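Local coordinates for protein polysaccharide deacetylase (Streptococcus pyogenes, PDB 6DQ3) that removes N-acetyl groups from the cell wall linkage unit of streptococcal rhamnopolysaccharides, as a zinc-dependent deacetylase of carbohydrate esterase family 4, at residues L115-K118 against Q119-E122; G175-D179 against T180-I184; A203-L207 against L208-R212; R214-P217 against N218-P221. All coordinates share one frame; numbering follows the deposited sequence.

Interaction 1 (L115-K118 against Q119-E122); sequences LTLK and QMKE
Lys121 N donates to Leu117 O at 2.9 Å, the shortest polar bond in the first turn of helix 117-124. Thr116 is the N-cap of this helix, and with Gln119 it forms a capping box, two reciprocal bonds between side chain and backbone. In one direction Gln119 N donates to Thr116 OG1 at 3.1 Å. In the other, Thr116 N donates to Gln119 OE1, also at 3.1 Å and nearly straight at the hydrogen (163°), although the amide lies well above the plane of the Gln119 carbonyl. Gln119 reaches it by a bend at its root: CG stands beside its own backbone N (chi1 -71°), and the chain then runs extended past Thr116, CG passing 3.3 Å from Thr116 OG1. Thr116 O accepts the amide of Met120 (N to O 3.0 Å), while CG and CE of the Met120 side chain lie against the same oxygen. Glu122 N bonds to Lys118 O, continuing the regular helical pattern. The inner side is apolar. The bent end of Met120 places CE 4.1 Å from Leu115 CB and more loosely by Leu117 CD2, next to Thr107 and Leu163. Glu122 sends its carboxylate outside the turn, to the hydroxyl of Tyr84 on helix 81-93, whose side chain also touches Leu115 and Gln119. The box thus supplies side-chain partners for two backbone amides at the helix start, Thr116 N and Gln119 N, using neutral groups alone, and should restrain the Thr116 and Gln119 side chains.

Interaction 2 (G175-D179 against T180-I184); sequences GRYND and TTLQI. With ZN (zinc ion), chain I.
An N-cap and a surface zinc site share the start of helix 179-187, where Asn178 caps the first turn and Asp179, the next residue, binds the metal. Asn178 OD1 accepts the amide of Thr181 at 2.9 Å, the donor approaching nearly end-on to the side-chain carbonyl. Asn178 CG is tucked between backbone N and carbonyl carbon (chi1 58°), which turns the amide group back over the turn. The hydroxyl of Thr181 is just as near the same oxygen, but its proton has a second acceptor in Gln148 of helix 145-162, and which bond it makes is not settled. Behind the cap, Leu182 N donates to Asn178 O and Gln183 N to Asp179 O, the latter at 3.0 Å. The apolar side of the contact is made by Tyr177: CB rests on Thr181 CB at 3.8 Å, and the ring meets Leu182 obliquely, CD2 lying 3.9 Å from Leu182 CD1. The phenol hydroxyl is bonded to Asn197, and the ring also meets that of Tyr172. Asp179 holds zinc through OD1 at 2.1 Å, and a water 2.2 Å from the zinc ion donates a hydrogen bond to OD2. The OD1 atom also takes a weak, strongly bent bond from Thr180 N. This metal is distinct from the one bound by Asp78, His133 and His137. Asn178 OD1 sets a carbonyl dipole against the positive end of the helix, which may stabilise the turn; the nearby Asp179 carboxylate may add to this, though zinc probably offsets part of its charge.

Interaction 3 (A203-L207 against L208-R212); sequences AANGL and LSLNR
The side-chain amides of Asn205 and Asn211 lie stacked, their planes 27° apart, although the two side chains cross at about a right angle. Asn205 OD1 lies over the Asn211 amide, 3.2 Å from CG, and accepts the backbone N of Asn211 at 3.0 Å in an almost straight bond (171°), with the donor above the carbonyl plane. Ser202 N donates to this same OD1, and Asn211 ND2 donates a hydrogen bond to Ile200 O, so both amides are held in rotation. Ser209 also reaches back to Asn205, in this case to the backbone oxygen: Ser209 OG is folded between its own backbone N and carbonyl carbon (chi1 53°), and from there it donates to Asn205 O at 2.8 Å. The turn itself is type I, running from Gly206 to Ser209, with Ser209 N bonded to Gly206 O at 2.8 Å. Leu210 brings CG to 3.5 Å from Leu207 O, close to Gly206 O as well. The link joins strand 201-202 to strand 210-214, both neighbours of strand 8-14; Leu207 and Leu210 pack on Leu61 of helix 54-63, Leu208 on Leu182 and Ala186 of helix 179-187, and Leu210 pairs with strand 192-198.

Interaction 4 (R214-P217 against N218-P221); sequences RILP and NMSP
Met219 folds its thioether back to the N-H edge of the peptide that joins Ile215 to Leu216, SD lying 4.0 Å from Ile215 CA and 3.8 Å from Arg214 O. The fold-back accompanies a type I beta turn from Leu216 to Met219, in the link that carries the chain from strand 210-214 of the central sheet to the C-terminal helix 221-228. Leu216 N points almost straight at the sulfur, with 170° at the hydrogen, but at 3.5 Å this N-H to SD bond is weak. The turn's own bond runs the opposite way: Met219 N donates to Leu216 O at 3.2 Å, bent and from well above the carbonyl plane. Met219 CB is pressed on the same oxygen at 3.1 Å, while CB of Leu216 and CB of Met219 face one another more loosely. The Met219 chain is extended beyond CG, but its first torsion is displaced from a staggered position (chi1 -149°), a rotation that carries SD back to Leu216 rather than forward along the chain. Pro217 and Asn218 fill the corners of the turn. On the inside, Ile215 is buried among Leu12 and Tyr14 of strand 8-14 and Leu224 of helix 221-228, and Met219 itself rests on Leu224 and Thr227. Ser220 then starts that helix as its N-cap, its hydroxyl bonded to Asn223 N. Alongside the turn, Asn218 and Leu216 lie side by side and point the same way, bringing Asn218 OD1 to 3.4 Å from Leu216 CB.

The four contacts follow one another along the chain without overlap. Interactions 1 and 2 are both helix starts, at helices 117-124 and 179-187, with centres 29 Å apart and no touch between them. Interactions 2 and 3 do meet: Leu182 CD2 comes within 3.3 Å of Leu208 O, so helix 179-187 packs against the turn that leads into strand 210-214. That strand continues from interaction 3 into interaction 4, whose centres are 22 Å apart, one at its beginning and one at its end. Interactions 1 and 3 lie on opposite sides of the chain's centre. Two helix starts and the two connections flanking strand 210-214 thus set elements around the mixed sheet.

Interaction 1 (L115-K118 against Q119-E122)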
# COMPACT_ATOMS: atom_id res chain seq x y z
N LEU A 115 -6.20 10.77 -6.49
CA LEU A 115 -7.37 10.69 -5.62
C LEU A 115 -7.67 12.04 -4.99
O LEU A 115 -6.77 12.83 -4.70
CB LEU A 115 -7.14 9.65 -4.52
CG LEU A 115 -6.83 8.23 -4.96
CD1 LEU A 115 -6.53 7.36 -3.74
CD2 LEU A 115 -7.98 7.63 -5.74
N THR A 116 -8.95 12.30 -4.78
CA THR A 116 -9.41 13.49 -4.10
C THR A 116 -9.79 13.15 -2.66
O THR A 116 -10.01 11.98 -2.31
CB THR A 116 -10.62 14.11 -4.80
OG1 THR A 116 -11.76 13.29 -4.55
CG2 THR A 116 -10.39 14.21 -6.30
N LEU A 117 -9.90 14.18 -1.82
CA LEU A 117 -10.31 13.95 -0.44
C LEU A 117 -11.72 13.38 -0.38
O LEU A 117 -12.00 12.48 0.43
CB LEU A 117 -10.25 15.25 0.36
CG LEU A 117 -8.87 15.78 0.72
CD1 LEU A 117 -9.03 17.19 1.31
CD2 LEU A 117 -8.13 14.88 1.68
N LYS A 118 -12.63 13.89 -1.21
CA LYS A 118 -14.00 13.38 -1.21
C LYS A 118 -14.03 11.90 -1.54
O LYS A 118 -14.77 11.12 -0.92
CB LYS A 118 -14.85 14.17 -2.20
CG LYS A 118 -16.33 13.80 -2.22
CD LYS A 118 -17.11 14.71 -3.17
CE LYS A 118 -18.57 14.29 -3.27
NZ LYS A 118 -19.35 15.15 -4.22
N GLN A 119 -13.21 11.48 -2.51
CA GLN A 119 -13.16 10.06 -2.86
C GLN A 119 -12.61 9.23 -1.71
O GLN A 119 -13.11 8.13 -1.44
CB GLN A 119 -12.31 9.88 -4.12
CG GLN A 119 -12.99 10.39 -5.37
CD GLN A 119 -12.02 10.63 -6.51
OE1 GLN A 119 -10.82 10.45 -6.36
NE2 GLN A 119 -12.55 11.05 -7.66
N MET A 120 -11.58 9.72 -1.02
CA MET A 120 -11.03 8.96 0.09
C MET A 120 -12.04 8.81 1.21
O MET A 120 -12.18 7.73 1.79
CB MET A 120 -9.75 9.64 0.60
CG MET A 120 -8.63 9.68 -0.43
SD MET A 120 -7.11 10.40 0.23
CE MET A 120 -6.75 11.68 -0.98
N LYS A 121 -12.79 9.87 1.52
CA LYS A 121 -13.81 9.78 2.56
C LYS A 121 -14.87 8.76 2.19
O LYS A 121 -15.36 8.02 3.06
CB LYS A 121 -14.44 11.16 2.79
CG LYS A 121 -13.45 12.20 3.33
CD LYS A 121 -14.10 13.58 3.41
CE LYS A 121 -13.15 14.60 4.05
NZ LYS A 121 -13.80 15.93 4.20
N GLU A 122 -15.25 8.68 0.91
CA GLU A 122 -16.20 7.67 0.47
C GLU A 122 -15.62 6.27 0.67
O GLU A 122 -16.29 5.39 1.21
CB GLU A 122 -16.56 7.89 -1.01
CG GLU A 122 -17.44 6.80 -1.60
CD GLU A 122 -17.62 6.89 -3.11
OE1 GLU A 122 -17.30 7.95 -3.70
OE2 GLU A 122 -18.08 5.90 -3.71

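Interaction 2 (G175-D179 against T180-I184)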
# COMPACT_ATOMS: atom_id res chain seq x y z
N GLY A 175 10.94 3.02 -2.73
CA GLY A 175 11.55 2.09 -1.81
C GLY A 175 12.87 2.53 -1.23
O GLY A 175 13.60 1.71 -0.68
N ARG A 176 13.20 3.81 -1.34
CA ARG A 176 14.51 4.32 -0.94
C ARG A 176 14.45 4.90 0.46
O ARG A 176 13.57 5.71 0.78
CB ARG A 176 14.99 5.38 -1.93
CG ARG A 176 15.15 4.87 -3.35
CD ARG A 176 15.69 5.94 -4.27
NE ARG A 176 15.56 5.56 -5.67
CZ ARG A 176 15.90 6.34 -6.69
NH1 ARG A 176 16.40 7.55 -6.47
NH2 ARG A 176 15.75 5.90 -7.93
N TYR A 177 15.40 4.49 1.30
CA TYR A 177 15.45 4.95 2.67
C TYR A 177 16.85 4.74 3.20
O TYR A 177 17.60 3.90 2.70
CB TYR A 177 14.44 4.20 3.55
CG TYR A 177 14.63 2.70 3.54
CD1 TYR A 177 14.11 1.93 2.52
CD2 TYR A 177 15.34 2.07 4.55
CE1 TYR A 177 14.28 0.56 2.51
CE2 TYR A 177 15.52 0.69 4.55
CZ TYR A 177 14.98 -0.06 3.52
OH TYR A 177 15.15 -1.42 3.49
N ASN A 178 17.21 5.50 4.23
CA ASN A 178 18.45 5.25 4.95
C ASN A 178 18.15 5.18 6.45
O ASN A 178 16.99 5.25 6.87
CB ASN A 178 19.52 6.29 4.63
CG ASN A 178 19.10 7.72 4.96
OD1 ASN A 178 18.05 7.97 5.56
ND2 ASN A 178 19.95 8.67 4.56
N ASP A 179 19.20 5.00 7.25
CA ASP A 179 19.02 4.90 8.69
C ASP A 179 18.25 6.10 9.20
O ASP A 179 17.33 5.96 10.02
CB ASP A 179 20.36 4.74 9.41
CG ASP A 179 21.42 5.75 8.98
OD1 ASP A 179 21.10 6.75 8.31
OD2 ASP A 179 22.60 5.53 9.33
N THR A 180 18.57 7.29 8.69
CA THR A 180 17.90 8.52 9.11
C THR A 180 16.40 8.46 8.82
O THR A 180 15.58 8.85 9.67
CB THR A 180 18.54 9.72 8.41
OG1 THR A 180 19.85 9.95 8.95
CG2 THR A 180 17.70 10.97 8.58
N THR A 181 16.01 8.00 7.63
CA THR A 181 14.59 7.86 7.32
C THR A 181 13.86 7.08 8.40
O THR A 181 12.80 7.49 8.89
CB THR A 181 14.40 7.17 5.96
OG1 THR A 181 15.23 7.77 4.97
CG2 THR A 181 12.93 7.24 5.51
N LEU A 182 14.42 5.93 8.79
CA LEU A 182 13.72 5.05 9.73
C LEU A 182 13.71 5.63 11.13
O LEU A 182 12.72 5.47 11.86
CB LEU A 182 14.38 3.68 9.72
CG LEU A 182 14.48 3.03 8.34
CD1 LEU A 182 15.30 1.74 8.45
CD2 LEU A 182 13.10 2.76 7.75
N GLN A 183 14.79 6.29 11.54
CA GLN A 183 14.80 6.95 12.84
C GLN A 183 13.73 8.04 12.89
O GLN A 183 13.00 8.16 13.88
CB GLN A 183 16.19 7.52 13.14
CG GLN A 183 17.29 6.46 13.25
CD GLN A 183 18.70 7.02 13.06
OE1 GLN A 183 18.88 8.22 12.87
NE2 GLN A 183 19.70 6.15 13.11
N ILE A 184 13.61 8.83 11.82
CA ILE A 184 12.64 9.91 11.80
C ILE A 184 11.22 9.35 11.79
O ILE A 184 10.35 9.81 12.54
CB ILE A 184 12.89 10.83 10.59
CG1 ILE A 184 14.19 11.61 10.77
CG2 ILE A 184 11.72 11.77 10.39
CD1 ILE A 184 14.64 12.37 9.53
ZN ZN I . 22.84 7.82 7.73
O HOH W 1 23.81 8.50 9.61

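Interaction 3 (A203-L207 against L208-R212)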
# COMPACT_ATOMS: atom_id res chain seq x y z
N ALA A 203 8.18 -9.50 11.12
CA ALA A 203 8.75 -8.51 12.03
C ALA A 203 10.25 -8.36 11.81
O ALA A 203 10.80 -7.26 11.91
CB ALA A 203 8.45 -8.91 13.48
N ALA A 204 10.92 -9.47 11.49
CA ALA A 204 12.37 -9.46 11.33
C ALA A 204 12.83 -8.54 10.21
O ALA A 204 14.01 -8.16 10.18
CB ALA A 204 12.87 -10.88 11.06
N ASN A 205 11.95 -8.18 9.27
CA ASN A 205 12.32 -7.19 8.27
C ASN A 205 12.61 -5.83 8.90
O ASN A 205 13.30 -4.99 8.30
CB ASN A 205 11.22 -6.93 7.23
CG ASN A 205 10.74 -8.17 6.52
OD1 ASN A 205 9.68 -8.14 5.89
ND2 ASN A 205 11.51 -9.24 6.57
N GLY A 206 12.05 -5.58 10.09
CA GLY A 206 11.93 -4.25 10.63
C GLY A 206 10.53 -3.72 10.37
O GLY A 206 10.10 -3.63 9.21
N LEU A 207 9.79 -3.38 11.43
CA LEU A 207 8.41 -2.94 11.24
C LEU A 207 8.33 -1.72 10.34
O LEU A 207 7.33 -1.53 9.64
CB LEU A 207 7.76 -2.64 12.58
CG LEU A 207 7.55 -3.85 13.50
CD1 LEU A 207 6.86 -3.42 14.79
CD2 LEU A 207 6.77 -4.95 12.81
N LEU A 208 9.35 -0.86 10.35
CA LEU A 208 9.37 0.31 9.48
C LEU A 208 10.08 0.06 8.16
O LEU A 208 10.34 1.01 7.41
CB LEU A 208 10.03 1.49 10.20
CG LEU A 208 9.26 2.02 11.40
CD1 LEU A 208 10.06 3.10 12.12
CD2 LEU A 208 7.88 2.55 11.01
N SER A 209 10.37 -1.20 7.84
CA SER A 209 11.05 -1.55 6.60
C SER A 209 10.61 -2.94 6.13
O SER A 209 11.41 -3.84 5.88
CB SER A 209 12.56 -1.48 6.79
OG SER A 209 12.97 -2.25 7.91
N LEU A 210 9.30 -3.12 5.97
CA LEU A 210 8.73 -4.42 5.65
C LEU A 210 8.84 -4.75 4.16
O LEU A 210 8.68 -3.87 3.31
CB LEU A 210 7.27 -4.47 6.07
CG LEU A 210 6.98 -4.32 7.56
CD1 LEU A 210 5.51 -4.00 7.81
CD2 LEU A 210 7.38 -5.59 8.28
N ASN A 211 9.06 -6.03 3.87
CA ASN A 211 9.09 -6.51 2.49
C ASN A 211 7.70 -6.38 1.86
O ASN A 211 6.68 -6.41 2.55
CB ASN A 211 9.50 -7.98 2.42
CG ASN A 211 10.91 -8.25 2.89
OD1 ASN A 211 11.73 -7.34 3.02
ND2 ASN A 211 11.21 -9.52 3.13
N ARG A 212 7.68 -6.29 0.53
CA ARG A 212 6.43 -6.38 -0.22
C ARG A 212 6.62 -7.30 -1.42
O ARG A 212 7.74 -7.55 -1.87
CB ARG A 212 5.94 -5.00 -0.67
CG ARG A 212 5.47 -4.13 0.48
CD ARG A 212 4.57 -2.99 -0.00
NE ARG A 212 5.33 -1.90 -0.59
CZ ARG A 212 4.78 -0.81 -1.13
NH1 ARG A 212 3.46 -0.68 -1.16
NH2 ARG A 212 5.56 0.13 -1.65

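Interaction 4 (R214-P217 against N218-P221)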
# COMPACT_ATOMS: atom_id res chain seq x y z
N ARG A 214 5.86 -7.63 -5.25
CA ARG A 214 5.50 -6.83 -6.41
C ARG A 214 4.56 -7.64 -7.31
O ARG A 214 4.85 -8.79 -7.64
CB ARG A 214 6.74 -6.40 -7.20
CG ARG A 214 6.41 -5.50 -8.39
CD ARG A 214 7.64 -5.15 -9.22
NE ARG A 214 8.62 -4.34 -8.49
CZ ARG A 214 8.52 -3.03 -8.30
NH1 ARG A 214 7.47 -2.36 -8.75
NH2 ARG A 214 9.46 -2.39 -7.63
N ILE A 215 3.44 -7.03 -7.68
CA ILE A 215 2.49 -7.68 -8.58
C ILE A 215 2.95 -7.45 -10.02
O ILE A 215 3.02 -6.31 -10.49
CB ILE A 215 1.07 -7.14 -8.37
CG1 ILE A 215 0.62 -7.37 -6.92
CG2 ILE A 215 0.11 -7.79 -9.36
CD1 ILE A 215 0.59 -8.83 -6.50
N LEU A 216 3.29 -8.52 -10.70
CA LEU A 216 3.68 -8.44 -12.10
C LEU A 216 2.46 -8.56 -12.99
O LEU A 216 1.47 -9.21 -12.62
CB LEU A 216 4.68 -9.54 -12.43
CG LEU A 216 5.95 -9.55 -11.58
CD1 LEU A 216 6.75 -10.82 -11.80
CD2 LEU A 216 6.80 -8.32 -11.91
N PRO A 217 2.46 -7.95 -14.18
CA PRO A 217 1.28 -8.08 -15.06
C PRO A 217 1.10 -9.48 -15.61
O PRO A 217 -0.02 -9.85 -15.97
CB PRO A 217 1.54 -7.06 -16.18
CG PRO A 217 2.60 -6.15 -15.65
CD PRO A 217 3.44 -6.97 -14.70
N ASN A 218 2.17 -10.26 -15.71
CA ASN A 218 2.10 -11.63 -16.21
C ASN A 218 1.71 -12.62 -15.13
O ASN A 218 1.73 -13.83 -15.38
CB ASN A 218 3.45 -12.04 -16.82
CG ASN A 218 4.61 -11.90 -15.84
OD1 ASN A 218 4.46 -12.09 -14.63
ND2 ASN A 218 5.79 -11.58 -16.36
N MET A 219 1.32 -12.15 -13.95
CA MET A 219 1.21 -12.98 -12.75
C MET A 219 -0.16 -13.65 -12.71
O MET A 219 -1.16 -13.03 -12.32
CB MET A 219 1.44 -12.13 -11.51
CG MET A 219 2.07 -12.84 -10.33
SD MET A 219 2.83 -11.66 -9.19
CE MET A 219 3.82 -12.75 -8.17
N SER A 220 -0.21 -14.92 -13.08
CA SER A 220 -1.46 -15.67 -13.03
C SER A 220 -1.93 -15.81 -11.59
O SER A 220 -1.11 -15.86 -10.66
CB SER A 220 -1.27 -17.06 -13.65
OG SER A 220 -0.61 -17.93 -12.75
N PRO A 221 -3.24 -15.87 -11.36
CA PRO A 221 -3.73 -16.07 -9.98
C PRO A 221 -3.12 -17.28 -9.30
O PRO A 221 -2.74 -17.21 -8.13
CB PRO A 221 -5.25 -16.21 -10.16
CG PRO A 221 -5.55 -15.43 -11.41
CD PRO A 221 -4.35 -15.65 -12.31